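Local coordinates for protein deoxyribodipyrimidine photo-lyase (Oryza sativa Japonica Group, PDB 3UMV) that repairs UV-damaged DNA by using light and a bound FAD to split cyclobutane pyrimidine dimers in DNA back into two pyrimidine residues, at residues 416-421 with 432-437; 399-404 with 437-442; 200-205 with 298-303. All blocks are in the same frame, centred on the assembly; numbering follows the deposited sequence.

Contact 1. Residues 416-421 with 432-437; sequences TAIYLN and SGYVGC. With FAD (flavin-adenine dinucleotide), chain I.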
loop_
_atom_site.group_PDB
_atom_site.type_symbol
_atom_site.label_atom_id
_atom_site.label_comp_id
_atom_site.label_asym_id
_atom_site.label_seq_id
_atom_site.Cartn_x
_atom_site.Cartn_y
_atom_site.Cartn_z
ATOM N N THR A 416 -5.870 -17.845 4.439
ATOM C CA THR A 416 -4.706 -17.984 5.311
ATOM C C THR A 416 -3.548 -17.092 4.855
ATOM O O THR A 416 -2.912 -16.418 5.673
ATOM C CB THR A 416 -4.289 -19.466 5.452
ATOM O OG1 THR A 416 -5.307 -20.163 6.181
ATOM C CG2 THR A 416 -3.001 -19.584 6.219
ATOM N N ALA A 417 -3.291 -17.070 3.554
ATOM C CA ALA A 417 -2.230 -16.213 3.005
ATOM C C ALA A 417 -2.486 -14.745 3.349
ATOM O O ALA A 417 -1.575 -14.021 3.760
ATOM C CB ALA A 417 -2.110 -16.406 1.474
ATOM N N ILE A 418 -3.730 -14.305 3.157
ATOM C CA ILE A 418 -4.098 -12.915 3.368
ATOM C C ILE A 418 -3.984 -12.587 4.844
ATOM O O ILE A 418 -3.437 -11.565 5.218
ATOM C CB ILE A 418 -5.543 -12.622 2.832
ATOM C CG1 ILE A 418 -5.542 -12.619 1.302
ATOM C CG2 ILE A 418 -6.096 -11.312 3.370
ATOM C CD1 ILE A 418 -6.948 -12.546 0.699
ATOM N N TYR A 419 -4.458 -13.487 5.695
ATOM C CA TYR A 419 -4.362 -13.274 7.132
ATOM C C TYR A 419 -2.905 -13.109 7.567
ATOM O O TYR A 419 -2.582 -12.175 8.288
ATOM C CB TYR A 419 -5.028 -14.431 7.885
ATOM C CG TYR A 419 -4.592 -14.576 9.328
ATOM C CD1 TYR A 419 -5.122 -13.775 10.329
ATOM C CD2 TYR A 419 -3.630 -15.514 9.677
ATOM C CE1 TYR A 419 -4.701 -13.911 11.648
ATOM C CE2 TYR A 419 -3.208 -15.664 10.986
ATOM C CZ TYR A 419 -3.743 -14.859 11.964
ATOM O OH TYR A 419 -3.311 -15.020 13.264
ATOM N N LEU A 420 -2.033 -14.010 7.123
ATOM C CA LEU A 420 -0.623 -13.946 7.502
ATOM C C LEU A 420 0.074 -12.704 6.953
ATOM O O LEU A 420 0.811 -12.030 7.666
ATOM C CB LEU A 420 0.109 -15.200 7.039
ATOM C CG LEU A 420 -0.327 -16.441 7.820
ATOM C CD1 LEU A 420 0.300 -17.700 7.241
ATOM C CD2 LEU A 420 0.013 -16.276 9.302
ATOM N N ASN A 421 -0.164 -12.426 5.680
ATOM C CA ASN A 421 0.410 -11.267 5.013
ATOM C C ASN A 421 0.026 -9.967 5.731
ATOM O O ASN A 421 0.862 -9.116 6.027
ATOM C CB ASN A 421 -0.066 -11.264 3.557
ATOM C CG ASN A 421 0.518 -10.118 2.744
ATOM O OD1 ASN A 421 1.564 -10.271 2.110
ATOM N ND2 ASN A 421 -0.157 -8.968 2.760
ATOM N N SER A 432 -1.958 -4.422 -3.252
ATOM C CA SER A 432 -0.922 -5.308 -3.764
ATOM C C SER A 432 -0.734 -6.580 -2.951
ATOM O O SER A 432 -0.206 -7.550 -3.460
ATOM C CB SER A 432 0.418 -4.580 -3.891
ATOM O OG SER A 432 0.334 -3.498 -4.811
ATOM N N GLY A 433 -1.135 -6.568 -1.682
ATOM C CA GLY A 433 -1.131 -7.782 -0.878
ATOM C C GLY A 433 -2.237 -8.734 -1.286
ATOM O O GLY A 433 -2.003 -9.933 -1.460
ATOM N N TYR A 434 -3.445 -8.202 -1.429
ATOM C CA TYR A 434 -4.556 -9.004 -1.905
ATOM C C TYR A 434 -4.230 -9.541 -3.277
ATOM O O TYR A 434 -4.420 -10.735 -3.556
ATOM C CB TYR A 434 -5.836 -8.176 -1.963
ATOM C CG TYR A 434 -6.307 -7.724 -0.594
ATOM C CD1 TYR A 434 -6.227 -6.406 -0.212
ATOM C CD2 TYR A 434 -6.832 -8.640 0.307
ATOM C CE1 TYR A 434 -6.646 -5.994 1.034
ATOM C CE2 TYR A 434 -7.273 -8.241 1.549
ATOM C CZ TYR A 434 -7.184 -6.919 1.908
ATOM O OH TYR A 434 -7.635 -6.532 3.154
ATOM N N VAL A 435 -3.713 -8.670 -4.141
ATOM C CA VAL A 435 -3.411 -9.075 -5.507
ATOM C C VAL A 435 -2.259 -10.092 -5.589
ATOM O O VAL A 435 -2.319 -11.014 -6.391
ATOM C CB VAL A 435 -3.247 -7.868 -6.472
ATOM C CG1 VAL A 435 -2.702 -8.298 -7.857
ATOM C CG2 VAL A 435 -4.613 -7.205 -6.649
ATOM N N GLY A 436 -1.236 -9.929 -4.752
ATOM C CA GLY A 436 -0.141 -10.895 -4.683
ATOM C C GLY A 436 -0.627 -12.288 -4.300
ATOM O O GLY A 436 -0.253 -13.288 -4.922
ATOM N N CYS A 437 -1.474 -12.354 -3.281
ATOM C CA CYS A 437 -2.046 -13.635 -2.844
ATOM C C CYS A 437 -2.922 -14.225 -3.946
ATOM O O CYS A 437 -2.860 -15.439 -4.219
ATOM C CB CYS A 437 -2.842 -13.455 -1.548
ATOM S SG CYS A 437 -1.792 -13.057 -0.124
HETATM P PA FAD I . 10.927 -3.840 -5.376
HETATM O O1A FAD I . 11.302 -5.039 -6.192
HETATM O O2A FAD I . 12.052 -2.873 -5.131
HETATM O O5B FAD I . 9.690 -3.119 -6.090
HETATM C C5B FAD I . 9.503 -1.722 -6.035
HETATM C C4B FAD I . 8.009 -1.400 -5.927
HETATM O O4B FAD I . 7.271 -1.932 -7.017
HETATM C C3B FAD I . 7.382 -2.029 -4.699
HETATM O O3B FAD I . 7.587 -1.240 -3.551
HETATM C C2B FAD I . 5.935 -2.061 -5.094
HETATM O O2B FAD I . 5.388 -0.761 -4.990
HETATM C C1B FAD I . 6.019 -2.395 -6.561
HETATM N N9A FAD I . 5.894 -3.846 -6.780
HETATM C C8A FAD I . 6.901 -4.768 -6.888
HETATM N N7A FAD I . 6.330 -5.977 -7.096
HETATM C C5A FAD I . 4.975 -5.835 -7.105
HETATM C C6A FAD I . 3.897 -6.713 -7.275
HETATM N N6A FAD I . 4.074 -7.998 -7.580
HETATM N N1A FAD I . 2.608 -6.231 -7.236
HETATM C C2A FAD I . 2.382 -4.888 -7.040
HETATM N N3A FAD I . 3.441 -4.025 -6.868
HETATM C C4A FAD I . 4.708 -4.493 -6.914
HETATM N N1 FAD I . 3.237 -5.806 -2.034
HETATM C C2 FAD I . 2.879 -4.863 -1.116
HETATM O O2 FAD I . 3.180 -3.692 -1.352
HETATM N N3 FAD I . 2.178 -5.220 0.023
HETATM C C4 FAD I . 1.845 -6.543 0.257
HETATM O O4 FAD I . 1.224 -6.859 1.277
HETATM C C4X FAD I . 2.205 -7.493 -0.690
HETATM N N5 FAD I . 1.916 -8.826 -0.510
HETATM C C5X FAD I . 2.264 -9.754 -1.472
HETATM C C6 FAD I . 1.936 -11.105 -1.294
HETATM C C7 FAD I . 2.291 -12.048 -2.263
HETATM C C7M FAD I . 1.914 -13.491 -2.054
HETATM C C8 FAD I . 2.984 -11.629 -3.403
HETATM C C8M FAD I . 3.396 -12.594 -4.475
HETATM C C9 FAD I . 3.314 -10.294 -3.560
HETATM C C9A FAD I . 2.954 -9.361 -2.604
HETATM N N10 FAD I . 3.290 -8.033 -2.770
HETATM C C10 FAD I . 2.904 -7.120 -1.819
HETATM C "C1'" FAD I . 4.052 -7.542 -3.993
HETATM C "C2'" FAD I . 5.604 -7.541 -3.821
HETATM O "O2'" FAD I . 6.140 -8.761 -3.294
HETATM C "C3'" FAD I . 6.137 -6.386 -2.955
HETATM O "O3'" FAD I . 5.595 -5.176 -3.414
HETATM C "C4'" FAD I . 7.663 -6.267 -2.975
HETATM O "O4'" FAD I . 8.242 -7.472 -2.510
HETATM C "C5'" FAD I . 8.059 -5.080 -2.099
HETATM O "O5'" FAD I . 9.433 -4.994 -1.803
HETATM P P FAD I . 10.303 -3.820 -2.466
HETATM O O1P FAD I . 9.642 -2.472 -2.251
HETATM O O2P FAD I . 11.706 -3.875 -1.920
HETATM O O3P FAD I . 10.250 -4.355 -3.987
#

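Contact 2. Residues 399-404 with 437-442; sequences WAKKIL and CMWSIC. With FAD (flavin-adenine dinucleotide), chain I.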
loop_
_atom_site.group_PDB
_atom_site.type_symbol
_atom_site.label_atom_id
_atom_site.label_comp_id
_atom_site.label_asym_id
_atom_site.label_seq_id
_atom_site.Cartn_x
_atom_site.Cartn_y
_atom_site.Cartn_z
ATOM N N TRP A 399 5.924 -18.876 -1.247
ATOM C CA TRP A 399 5.246 -18.977 0.047
ATOM C C TRP A 399 3.746 -19.159 -0.114
ATOM O O TRP A 399 3.146 -20.073 0.468
ATOM C CB TRP A 399 5.562 -17.716 0.846
ATOM C CG TRP A 399 4.804 -17.530 2.103
ATOM C CD1 TRP A 399 5.097 -18.056 3.329
ATOM C CD2 TRP A 399 3.664 -16.688 2.290
ATOM N NE1 TRP A 399 4.183 -17.619 4.260
ATOM C CE2 TRP A 399 3.291 -16.782 3.645
ATOM C CE3 TRP A 399 2.916 -15.871 1.439
ATOM C CZ2 TRP A 399 2.197 -16.095 4.166
ATOM C CZ3 TRP A 399 1.835 -15.195 1.957
ATOM C CH2 TRP A 399 1.489 -15.300 3.304
ATOM N N ALA A 400 3.120 -18.325 -0.922
ATOM C CA ALA A 400 1.677 -18.410 -1.064
ATOM C C ALA A 400 1.240 -19.646 -1.855
ATOM O O ALA A 400 0.189 -20.227 -1.585
ATOM C CB ALA A 400 1.114 -17.122 -1.698
ATOM N N LYS A 401 2.034 -20.034 -2.845
ATOM C CA LYS A 401 1.725 -21.228 -3.615
ATOM C C LYS A 401 1.798 -22.514 -2.794
ATOM O O LYS A 401 1.006 -23.447 -3.012
ATOM C CB LYS A 401 2.612 -21.315 -4.847
ATOM C CG LYS A 401 2.235 -20.276 -5.885
ATOM C CD LYS A 401 2.970 -20.485 -7.188
ATOM C CE LYS A 401 2.561 -19.391 -8.199
ATOM N NZ LYS A 401 1.178 -19.594 -8.701
ATOM N N LYS A 402 2.740 -22.588 -1.857
ATOM C CA LYS A 402 2.774 -23.748 -0.957
ATOM C C LYS A 402 1.538 -23.802 -0.060
ATOM O O LYS A 402 1.058 -24.879 0.297
ATOM C CB LYS A 402 4.037 -23.758 -0.105
ATOM C CG LYS A 402 5.319 -23.978 -0.887
ATOM C CD LYS A 402 5.308 -25.334 -1.575
ATOM C CE LYS A 402 5.543 -25.174 -3.060
ATOM N NZ LYS A 402 5.872 -26.470 -3.743
ATOM N N ILE A 403 1.001 -22.642 0.308
ATOM C CA ILE A 403 -0.198 -22.636 1.133
ATOM C C ILE A 403 -1.361 -23.267 0.364
ATOM O O ILE A 403 -2.118 -24.061 0.923
ATOM C CB ILE A 403 -0.535 -21.221 1.610
ATOM C CG1 ILE A 403 0.599 -20.680 2.465
ATOM C CG2 ILE A 403 -1.829 -21.212 2.409
ATOM C CD1 ILE A 403 0.403 -19.246 2.930
ATOM N N LEU A 404 -1.467 -22.957 -0.926
ATOM C CA LEU A 404 -2.426 -23.643 -1.801
ATOM C C LEU A 404 -2.190 -25.156 -1.808
ATOM O O LEU A 404 -3.133 -25.970 -1.733
ATOM C CB LEU A 404 -2.320 -23.107 -3.229
ATOM C CG LEU A 404 -3.122 -23.871 -4.283
ATOM C CD1 LEU A 404 -4.618 -23.819 -3.960
ATOM C CD2 LEU A 404 -2.847 -23.303 -5.675
ATOM N N CYS A 437 -1.474 -12.354 -3.281
ATOM C CA CYS A 437 -2.046 -13.635 -2.844
ATOM C C CYS A 437 -2.922 -14.225 -3.946
ATOM O O CYS A 437 -2.860 -15.439 -4.219
ATOM C CB CYS A 437 -2.842 -13.455 -1.548
ATOM S SG CYS A 437 -1.792 -13.057 -0.124
ATOM N N MET A 438 -3.725 -13.365 -4.584
ATOM C CA MET A 438 -4.562 -13.808 -5.695
ATOM C C MET A 438 -3.736 -14.254 -6.903
ATOM O O MET A 438 -4.115 -15.183 -7.604
ATOM C CB MET A 438 -5.561 -12.724 -6.099
ATOM C CG MET A 438 -6.613 -12.439 -5.065
ATOM S SD MET A 438 -7.971 -13.638 -5.063
ATOM C CE MET A 438 -8.898 -13.087 -6.513
ATOM N N TRP A 439 -2.615 -13.588 -7.164
ATOM C CA TRP A 439 -1.769 -14.029 -8.280
ATOM C C TRP A 439 -1.275 -15.451 -8.001
ATOM O O TRP A 439 -1.291 -16.327 -8.864
ATOM C CB TRP A 439 -0.578 -13.079 -8.455
ATOM C CG TRP A 439 0.360 -13.451 -9.578
ATOM C CD1 TRP A 439 0.330 -12.980 -10.866
ATOM C CD2 TRP A 439 1.482 -14.345 -9.507
ATOM N NE1 TRP A 439 1.351 -13.541 -11.598
ATOM C CE2 TRP A 439 2.072 -14.378 -10.787
ATOM C CE3 TRP A 439 2.035 -15.123 -8.489
ATOM C CZ2 TRP A 439 3.188 -15.162 -11.071
ATOM C CZ3 TRP A 439 3.153 -15.901 -8.774
ATOM C CH2 TRP A 439 3.708 -15.914 -10.052
ATOM N N SER A 440 -0.847 -15.675 -6.767
ATOM C CA SER A 440 -0.202 -16.924 -6.384
ATOM C C SER A 440 -1.175 -18.087 -6.355
ATOM O O SER A 440 -0.882 -19.169 -6.866
ATOM C CB SER A 440 0.435 -16.759 -5.001
ATOM O OG SER A 440 1.404 -15.729 -5.051
ATOM N N ILE A 441 -2.337 -17.847 -5.770
ATOM C CA ILE A 441 -3.232 -18.930 -5.402
ATOM C C ILE A 441 -4.323 -19.130 -6.467
ATOM O O ILE A 441 -4.774 -20.247 -6.682
ATOM C CB ILE A 441 -3.808 -18.677 -3.980
ATOM C CG1 ILE A 441 -2.671 -18.806 -2.963
ATOM C CG2 ILE A 441 -4.964 -19.629 -3.634
ATOM C CD1 ILE A 441 -3.039 -18.447 -1.553
ATOM N N CYS A 442 -4.685 -18.052 -7.166
ATOM C CA CYS A 442 -5.816 -18.041 -8.102
ATOM C C CYS A 442 -5.421 -17.604 -9.512
ATOM O O CYS A 442 -6.283 -17.361 -10.347
ATOM C CB CYS A 442 -6.935 -17.126 -7.602
ATOM S SG CYS A 442 -7.535 -17.590 -6.012
HETATM P PA FAD I . 10.927 -3.840 -5.376
HETATM O O1A FAD I . 11.302 -5.039 -6.192
HETATM O O2A FAD I . 12.052 -2.873 -5.131
HETATM O O5B FAD I . 9.690 -3.119 -6.090
HETATM C C5B FAD I . 9.503 -1.722 -6.035
HETATM C C4B FAD I . 8.009 -1.400 -5.927
HETATM O O4B FAD I . 7.271 -1.932 -7.017
HETATM C C3B FAD I . 7.382 -2.029 -4.699
HETATM O O3B FAD I . 7.587 -1.240 -3.551
HETATM C C2B FAD I . 5.935 -2.061 -5.094
HETATM O O2B FAD I . 5.388 -0.761 -4.990
HETATM C C1B FAD I . 6.019 -2.395 -6.561
HETATM N N9A FAD I . 5.894 -3.846 -6.780
HETATM C C8A FAD I . 6.901 -4.768 -6.888
HETATM N N7A FAD I . 6.330 -5.977 -7.096
HETATM C C5A FAD I . 4.975 -5.835 -7.105
HETATM C C6A FAD I . 3.897 -6.713 -7.275
HETATM N N6A FAD I . 4.074 -7.998 -7.580
HETATM N N1A FAD I . 2.608 -6.231 -7.236
HETATM C C2A FAD I . 2.382 -4.888 -7.040
HETATM N N3A FAD I . 3.441 -4.025 -6.868
HETATM C C4A FAD I . 4.708 -4.493 -6.914
HETATM N N1 FAD I . 3.237 -5.806 -2.034
HETATM C C2 FAD I . 2.879 -4.863 -1.116
HETATM O O2 FAD I . 3.180 -3.692 -1.352
HETATM N N3 FAD I . 2.178 -5.220 0.023
HETATM C C4 FAD I . 1.845 -6.543 0.257
HETATM O O4 FAD I . 1.224 -6.859 1.277
HETATM C C4X FAD I . 2.205 -7.493 -0.690
HETATM N N5 FAD I . 1.916 -8.826 -0.510
HETATM C C5X FAD I . 2.264 -9.754 -1.472
HETATM C C6 FAD I . 1.936 -11.105 -1.294
HETATM C C7 FAD I . 2.291 -12.048 -2.263
HETATM C C7M FAD I . 1.914 -13.491 -2.054
HETATM C C8 FAD I . 2.984 -11.629 -3.403
HETATM C C8M FAD I . 3.396 -12.594 -4.475
HETATM C C9 FAD I . 3.314 -10.294 -3.560
HETATM C C9A FAD I . 2.954 -9.361 -2.604
HETATM N N10 FAD I . 3.290 -8.033 -2.770
HETATM C C10 FAD I . 2.904 -7.120 -1.819
HETATM C "C1'" FAD I . 4.052 -7.542 -3.993
HETATM C "C2'" FAD I . 5.604 -7.541 -3.821
HETATM O "O2'" FAD I . 6.140 -8.761 -3.294
HETATM C "C3'" FAD I . 6.137 -6.386 -2.955
HETATM O "O3'" FAD I . 5.595 -5.176 -3.414
HETATM C "C4'" FAD I . 7.663 -6.267 -2.975
HETATM O "O4'" FAD I . 8.242 -7.472 -2.510
HETATM C "C5'" FAD I . 8.059 -5.080 -2.099
HETATM O "O5'" FAD I . 9.433 -4.994 -1.803
HETATM P P FAD I . 10.303 -3.820 -2.466
HETATM O O1P FAD I . 9.642 -2.472 -2.251
HETATM O O2P FAD I . 11.706 -3.875 -1.920
HETATM O O3P FAD I . 10.250 -4.355 -3.987
HETATM O O HOH W 1 0.277 -17.801 -10.670
#

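Contact 3. Residues 200-205 with 298-303; sequences LVEFPE and CALEAK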
loop_
_atom_site.group_PDB
_atom_site.type_symbol
_atom_site.label_atom_id
_atom_site.label_comp_id
_atom_site.label_asym_id
_atom_site.label_seq_id
_atom_site.Cartn_x
_atom_site.Cartn_y
_atom_site.Cartn_z
ATOM N N LEU A 200 3.212 11.368 -15.874
ATOM C CA LEU A 200 4.491 11.288 -15.180
ATOM C C LEU A 200 5.250 12.607 -15.320
ATOM O O LEU A 200 6.177 12.728 -16.121
ATOM C CB LEU A 200 5.325 10.113 -15.679
ATOM C CG LEU A 200 6.623 9.869 -14.916
ATOM C CD1 LEU A 200 6.375 9.806 -13.413
ATOM C CD2 LEU A 200 7.265 8.565 -15.399
ATOM N N VAL A 201 4.828 13.579 -14.520
ATOM C CA VAL A 201 5.288 14.957 -14.595
ATOM C C VAL A 201 5.695 15.424 -13.204
ATOM O O VAL A 201 5.377 14.783 -12.203
ATOM C CB VAL A 201 4.173 15.881 -15.136
ATOM C CG1 VAL A 201 3.685 15.375 -16.470
ATOM C CG2 VAL A 201 3.009 15.959 -14.159
ATOM N N GLU A 202 6.406 16.540 -13.135
ATOM C CA GLU A 202 6.862 17.045 -11.850
ATOM C C GLU A 202 5.710 17.606 -11.034
ATOM O O GLU A 202 4.648 17.934 -11.575
ATOM C CB GLU A 202 7.952 18.116 -12.042
ATOM C CG GLU A 202 9.389 17.576 -11.857
ATOM C CD GLU A 202 9.669 17.064 -10.440
ATOM O OE1 GLU A 202 10.756 16.470 -10.217
ATOM O OE2 GLU A 202 8.808 17.256 -9.544
ATOM N N PHE A 203 5.942 17.727 -9.733
ATOM C CA PHE A 203 4.991 18.328 -8.804
ATOM C C PHE A 203 5.337 19.795 -8.559
ATOM O O PHE A 203 6.494 20.125 -8.300
ATOM C CB PHE A 203 5.082 17.632 -7.448
ATOM C CG PHE A 203 4.509 16.238 -7.415
ATOM C CD1 PHE A 203 5.286 15.138 -7.749
ATOM C CD2 PHE A 203 3.196 16.033 -7.012
ATOM C CE1 PHE A 203 4.756 13.849 -7.690
ATOM C CE2 PHE A 203 2.656 14.758 -6.960
ATOM C CZ PHE A 203 3.436 13.657 -7.293
ATOM N N PRO A 204 4.331 20.681 -8.595
ATOM C CA PRO A 204 4.607 22.068 -8.208
ATOM C C PRO A 204 4.665 22.169 -6.687
ATOM O O PRO A 204 4.327 21.205 -5.995
ATOM C CB PRO A 204 3.386 22.821 -8.737
ATOM C CG PRO A 204 2.278 21.820 -8.674
ATOM C CD PRO A 204 2.913 20.460 -8.926
ATOM N N GLU A 205 5.093 23.319 -6.177
ATOM C CA GLU A 205 5.058 23.582 -4.746
ATOM C C GLU A 205 3.643 23.982 -4.347
ATOM O O GLU A 205 2.863 24.456 -5.182
ATOM C CB GLU A 205 6.031 24.709 -4.374
ATOM C CG GLU A 205 7.500 24.363 -4.542
ATOM C CD GLU A 205 7.978 23.329 -3.541
ATOM O OE1 GLU A 205 9.001 22.664 -3.817
ATOM O OE2 GLU A 205 7.337 23.182 -2.477
ATOM N N CYS A 298 9.023 8.516 -7.056
ATOM C CA CYS A 298 9.991 7.441 -7.279
ATOM C C CYS A 298 10.203 7.222 -8.782
ATOM O O CYS A 298 11.335 7.012 -9.241
ATOM C CB CYS A 298 9.510 6.145 -6.618
ATOM S SG CYS A 298 9.480 6.200 -4.821
ATOM N N ALA A 299 9.108 7.259 -9.537
ATOM C CA ALA A 299 9.167 7.121 -10.993
ATOM C C ALA A 299 9.941 8.264 -11.661
ATOM O O ALA A 299 10.748 8.022 -12.552
ATOM C CB ALA A 299 7.759 7.038 -11.571
ATOM N N LEU A 300 9.688 9.498 -11.236
ATOM C CA LEU A 300 10.396 10.657 -11.786
ATOM C C LEU A 300 11.900 10.555 -11.574
ATOM O O LEU A 300 12.690 10.878 -12.463
ATOM C CB LEU A 300 9.901 11.950 -11.138
ATOM C CG LEU A 300 8.499 12.390 -11.517
ATOM C CD1 LEU A 300 7.979 13.404 -10.508
ATOM C CD2 LEU A 300 8.455 12.938 -12.936
ATOM N N GLU A 301 12.290 10.138 -10.382
ATOM C CA GLU A 301 13.704 10.034 -10.060
ATOM C C GLU A 301 14.336 8.891 -10.829
ATOM O O GLU A 301 15.510 8.962 -11.202
ATOM C CB GLU A 301 13.900 9.872 -8.553
ATOM C CG GLU A 301 13.400 11.064 -7.749
ATOM C CD GLU A 301 14.148 12.335 -8.099
ATOM O OE1 GLU A 301 15.306 12.220 -8.559
ATOM O OE2 GLU A 301 13.589 13.440 -7.925
ATOM N N ALA A 302 13.572 7.827 -11.059
ATOM C CA ALA A 302 14.081 6.730 -11.873
ATOM C C ALA A 302 14.309 7.214 -13.305
ATOM O O ALA A 302 15.295 6.860 -13.934
ATOM C CB ALA A 302 13.129 5.545 -11.843
ATOM N N LYS A 303 13.402 8.040 -13.814
ATOM C CA LYS A 303 13.578 8.554 -15.165
ATOM C C LYS A 303 14.880 9.349 -15.268
ATOM O O LYS A 303 15.580 9.277 -16.269
ATOM C CB LYS A 303 12.384 9.408 -15.586
ATOM C CG LYS A 303 11.143 8.598 -15.902
ATOM C CD LYS A 303 10.453 9.098 -17.161
ATOM C CE LYS A 303 11.194 8.642 -18.405
ATOM N NZ LYS A 303 10.430 8.965 -19.639
#

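Contact 1. Residues 416-421 with 432-437
The thiol of Cys437 is the main bump in this helix pair, and the hollow it fills lies along the backbone of 416-421. SG, set anti to its own carbonyl carbon, rests 3.7 Å from Ala417 CB and also near the Ala417 carbonyl carbon and the N of Ile418. Beside it, Cys437 CB meets Ile418 CG1 at 4.0 Å. The CG2 branch and the CD1 tip of Ile418 then reach the Tyr434 ring, the two side chains crossing at roughly a right angle: CG2 lies 3.8 Å from CE2, while CD1 of Ile418 sits in the ring plane at the edge, near CD2. The segment axes approach to 9.6 Å and run at 144°, so the helices are roughly antiparallel. Helices 410-424 and 431-442 form part of the FAD-binding helical region of this class II photolyase, and the later part of the first and the opening turns of the second meet at the isoalloxazine. There Gly433 supplies the hollow: with no side chain in the way, its CA closes to 3.9 Å from Asn421 ND2 and 3.2 Å from FAD N5. Gly436 likewise brings bare backbone against the dimethylbenzene end, close to C8. Asn421, CG anti to its backbone N (chi1 -178°), extends its amide alongside Gly433 to the flavin edge and donates a nearly straight hydrogen bond (167°) from ND2 to FAD O4 at 2.9 Å, with OD1 turned toward N5.

Contact 2. Residues 399-404 with 437-442
Lys401 lies across the contact as a long, nearly extended chain that bends only at its tip (chi4 -72°), and this turn brings NZ to the carbonyl of Ser440. The hydrogen bond from NZ to Ser440 O is 2.8 Å and falls in the carbonyl plane on a lone pair, with a C=O...N angle of 126°. The same ammonium also donates to a water that lies 2.8 Å from Trp439 O, and to the carbonyl of Arg459, so three oxygens accept from it. Just before the bend, Lys401 CE passes obliquely by the Trp439 indole, 3.6 Å from CZ3; the same water sits over the centre of one face of that indole. Ala400 and Ser440 point at each other, and their CB atoms are only 3.4 Å apart, tighter than usual carbon contact, consistent with small side chains letting the axes come within 8.2 Å at 43°. Ser440 OG bonds back to Gly436 O, one turn earlier. Ile441 lays CG1 against Ala400 O at 3.5 Å, and Leu404 CD2 packs near Ile441 O, a buried carbonyl without a polar partner in the model. Ala400 CB also reaches the flavin methyl C7M at 3.7 Å, and C7M lies at the edge of Trp399, a predicted electron-transfer tryptophan. Helix 393-405 packs against helix 431-442 here and also against helix 376-388, whose Trp378 meets Trp399, while helix 410-424 packs on Trp399 and Ile441.

Contact 3. Residues 200-205 with 298-303
The loop between helices 196-199 and 222-231, in the part of the chain linking the N-terminal alpha/beta domain to the helical FAD domain, lies here against helix 295-305. Leu200, where the chain turns out of helix 196-199, points its side chain at helix 295-305 with CG anti to the backbone N (chi1 -174°). Its two methyls divide the work: CD1 meets Ala299 CB at 3.6 Å and Leu300 CD2 at 3.8 Å, while CD2 rests 3.7 Å from CD of Lys303, an aliphatic portion of a chain bent at chi2 and chi3. The Leu200 and Leu300 side chains lie alongside one another, running head to tail. The other methyl of Leu300, CD1, reaches the loop's backbone, 3.4 Å from Val201 O, and also touches the carboxylate carbon of Glu202 and CD1 of Phe203. Glu202 curls back on its own chain, OE2 accepting from Phe203 N at 2.9 Å through its anti lone pair, and OE1 pairs with Arg297. Val201 O receives Gln296 NE2. No hydrogen bond joins the two segments, so their mutual contact rests on apolar packing centred on Leu200 and Leu300, with polar links to helix 295-305 supplied by Gln296 and Arg297; the latter also bridges to Glu301, which would probably ease repulsion between the two nearby carboxylates.

Contact 3 closes first along the chain; contact 1 follows, nested within the loop that contact 2 closes. Contacts 1 and 2 have centres about 8 Å apart and share helix 431-442, with Cys437 in both. Their other helices, 393-405 and 410-424, are consecutive and touch directly: Ala417 O is 3.4 Å from Trp399 CH2. Together the three helices contact the isoalloxazine from its O4/N5 edge to its methyl end, so cofactor binding and the predicted tryptophan site belong to one packed unit. Contact 3 lies on the opposite side of the chain's centre, about 30 Å from contact 1 and 34 Å from contact 2 between centres, not touching the flavin, though the Ala299 side chain is about 10 Å from FAD.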